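Local coordinates for putative OmpA family lipoprotein (Burkholderia cenocepacia, PDB 5LKW), which links the outer membrane to peptidoglycan by binding its diaminopimelate, takes part in epithelial cell attachment and elicitation of inflammation, and probably serves the Tol-Pal system in cell division, at the 2,6-diaminopimelic acid site. Coordinates in Å, arbitrary orientation; residue numbers count along the deposited sequence, not the author numbering.

The 2,6-diaminopimelic acid site. Residues 21-23, 56-57, 59, 65, 68, 72, 114. With API (2,6-diaminopimelic acid), chain B.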
loop_
_atom_site.group_PDB
_atom_site.type_symbol
_atom_site.label_atom_id
_atom_site.label_comp_id
_atom_site.label_asym_id
_atom_site.label_seq_id
_atom_site.Cartn_x
_atom_site.Cartn_y
_atom_site.Cartn_z
ATOM N N ASP A 21 8.086 8.139 3.910
ATOM C CA ASP A 21 9.117 9.153 3.824
ATOM C C ASP A 21 10.072 8.910 2.651
ATOM O O ASP A 21 10.131 7.819 2.067
ATOM C CB ASP A 21 9.917 9.198 5.123
ATOM C CG ASP A 21 9.138 9.817 6.223
ATOM O OD1 ASP A 21 8.033 10.351 5.941
ATOM O OD2 ASP A 21 9.646 9.764 7.338
ATOM N N PHE A 22 10.840 9.943 2.345
ATOM C CA PHE A 22 11.743 9.921 1.235
ATOM C C PHE A 22 12.667 8.729 1.411
ATOM O O PHE A 22 13.268 8.565 2.477
ATOM C CB PHE A 22 12.483 11.266 1.239
ATOM C CG PHE A 22 13.908 11.206 0.818
ATOM C CD1 PHE A 22 14.265 11.463 -0.509
ATOM C CD2 PHE A 22 14.923 10.996 1.779
ATOM C CE1 PHE A 22 15.628 11.454 -0.900
ATOM C CE2 PHE A 22 16.262 10.969 1.413
ATOM C CZ PHE A 22 16.624 11.191 0.064
ATOM N N ASP A 23 12.753 7.887 0.385
ATOM C CA ASP A 23 13.658 6.778 0.417
ATOM C C ASP A 23 13.290 5.748 1.513
ATOM O O ASP A 23 14.063 4.837 1.818
ATOM C CB ASP A 23 15.072 7.333 0.658
ATOM C CG ASP A 23 16.064 6.873 -0.344
ATOM O OD1 ASP A 23 15.716 6.020 -1.219
ATOM O OD2 ASP A 23 17.207 7.406 -0.261
ATOM N N THR A 56 6.598 4.995 -6.027
ATOM C CA THR A 56 7.685 5.790 -5.510
ATOM C C THR A 56 7.519 7.198 -6.151
ATOM O O THR A 56 6.785 7.366 -7.129
ATOM C CB THR A 56 9.079 5.210 -5.918
ATOM O OG1 THR A 56 9.286 5.436 -7.333
ATOM C CG2 THR A 56 9.215 3.722 -5.592
ATOM N N ASP A 57 8.181 8.208 -5.639
ATOM C CA ASP A 57 8.279 9.423 -6.494
ATOM C C ASP A 57 9.350 9.239 -7.635
ATOM O O ASP A 57 9.960 8.186 -7.745
ATOM C CB ASP A 57 8.424 10.730 -5.696
ATOM C CG ASP A 57 9.750 10.810 -4.938
ATOM O OD1 ASP A 57 10.808 10.681 -5.589
ATOM O OD2 ASP A 57 9.750 11.014 -3.697
ATOM N N ARG A 59 12.161 10.522 -8.506
ATOM C CA ARG A 59 13.566 10.761 -8.291
ATOM C C ARG A 59 14.272 9.419 -8.212
ATOM O O ARG A 59 13.865 8.490 -7.472
ATOM C CB ARG A 59 13.815 11.552 -7.018
ATOM C CG ARG A 59 13.267 12.955 -7.030
ATOM C CD ARG A 59 13.481 13.540 -5.626
ATOM N NE ARG A 59 12.564 12.997 -4.603
ATOM C CZ ARG A 59 12.529 13.407 -3.331
ATOM N NH1 ARG A 59 13.369 14.381 -2.909
ATOM N NH2 ARG A 59 11.622 12.888 -2.480
ATOM N N ASN A 65 13.739 2.509 -8.008
ATOM C CA ASN A 65 12.379 2.781 -7.594
ATOM C C ASN A 65 11.447 1.594 -7.772
ATOM O O ASN A 65 10.494 1.424 -7.016
ATOM C CB ASN A 65 11.827 3.939 -8.402
ATOM C CG ASN A 65 12.315 5.278 -7.860
ATOM O OD1 ASN A 65 12.161 5.548 -6.659
ATOM N ND2 ASN A 65 12.953 6.104 -8.727
ATOM N N LEU A 68 12.494 -0.133 -4.579
ATOM C CA LEU A 68 11.856 0.608 -3.501
ATOM C C LEU A 68 10.322 0.350 -3.454
ATOM O O LEU A 68 9.743 0.004 -2.391
ATOM C CB LEU A 68 12.188 2.115 -3.646
ATOM C CG LEU A 68 11.507 3.036 -2.616
ATOM C CD1 LEU A 68 11.800 2.547 -1.183
ATOM C CD2 LEU A 68 12.007 4.475 -2.806
ATOM N N ARG A 72 8.173 -1.300 -0.256
ATOM C CA ARG A 72 6.907 -0.670 0.245
ATOM C C ARG A 72 5.696 -1.647 0.211
ATOM O O ARG A 72 4.945 -1.777 1.179
ATOM C CB ARG A 72 6.627 0.599 -0.577
ATOM C CG ARG A 72 7.681 1.695 -0.343
ATOM C CD ARG A 72 7.411 3.023 -1.042
ATOM N NE ARG A 72 8.286 4.066 -0.479
ATOM C CZ ARG A 72 8.749 5.137 -1.138
ATOM N NH1 ARG A 72 8.424 5.403 -2.411
ATOM N NH2 ARG A 72 9.534 5.975 -0.506
ATOM N N ARG A 114 4.840 8.492 -3.070
ATOM C CA ARG A 114 5.616 7.546 -2.218
ATOM C C ARG A 114 4.581 6.832 -1.385
ATOM O O ARG A 114 4.261 7.278 -0.300
ATOM C CB ARG A 114 6.542 8.305 -1.288
ATOM C CG ARG A 114 7.707 9.046 -2.013
ATOM C CD ARG A 114 8.759 9.495 -0.970
ATOM N NE ARG A 114 8.279 10.482 0.011
ATOM C CZ ARG A 114 8.178 11.796 -0.207
ATOM N NH1 ARG A 114 8.539 12.295 -1.404
ATOM N NH2 ARG A 114 7.766 12.633 0.804
HETATM C C API B . 11.180 7.638 -3.062
HETATM C CA API B . 12.441 7.916 -3.846
HETATM C C3 API B . 13.233 9.179 -3.506
HETATM C C4 API B . 14.473 9.237 -4.423
HETATM C C5 API B . 15.810 9.469 -3.695
HETATM C C6 API B . 17.052 9.346 -4.598
HETATM O O API B . 10.202 7.363 -3.743
HETATM O OXT API B . 11.071 7.654 -1.814
HETATM N N API B . 12.013 8.041 -5.238
#
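The pocket of this OmpA-like peptidoglycan-binding domain takes in one amino-acid head of 2,6-diaminopimelic acid (API), beginning with its carboxylate. Arg72, on helix 62-82, reaches it with a chain extended from CG to NE and grips it end-on: NH2 forms a salt bridge to API OXT at 2.6 Å while NH1 donates to API O, both oxygens lying near the guanidinium plane. Each oxygen takes a second bond from the backbone, API OXT from Asp23 N at 2.8 Å and API O from Asp57 N at 2.9 Å, so these donors together fix the rotation of the group. Leu68, its CG anti to the backbone N (chi1 177°), lays CD2 over one face of the Arg72 guanidinium and against the carboxylate carbon C.

At the next carbon, the amino group donates to Asn65 OD1, Arg59 O and Asp57 OD1. Asn65 OD1 and the carbonyl Arg59 O, each 2.9 Å from API N, accept on in-plane lone pairs, whereas Asp57 OD1 is met from above its carboxylate plane. Asn65 ND2 in turn donates to Arg59 O at 2.8 Å, from above the carbonyl plane and not on a lone pair, tying Asn65 to the same carbonyl. Asp57 itself, with CG in the crowded position between backbone N and carbonyl carbon (chi1 66°), is held side-on by Arg59 through NE to OD1 and NH2 to OD2. Arg114 NH1 reaches the anti lone pair of Asp57 OD2 at 2.9 Å. These two arginines would be expected to keep Asp57 ionised, and its charge may in turn stabilise a protonated ligand amine.

Beyond CA the contacts are mainly apolar: the methylene C4 packs on Arg59 CB, and Phe22 CE1 meets API C5 obliquely at 3.4 Å. The ligand is modelled as far as C6, without its second amino and carboxylate groups. Recognition in the model thus rests on one head group, consistent with a site through which Pal holds the peptide stems of peptidoglycan and links the outer membrane to the cell wall.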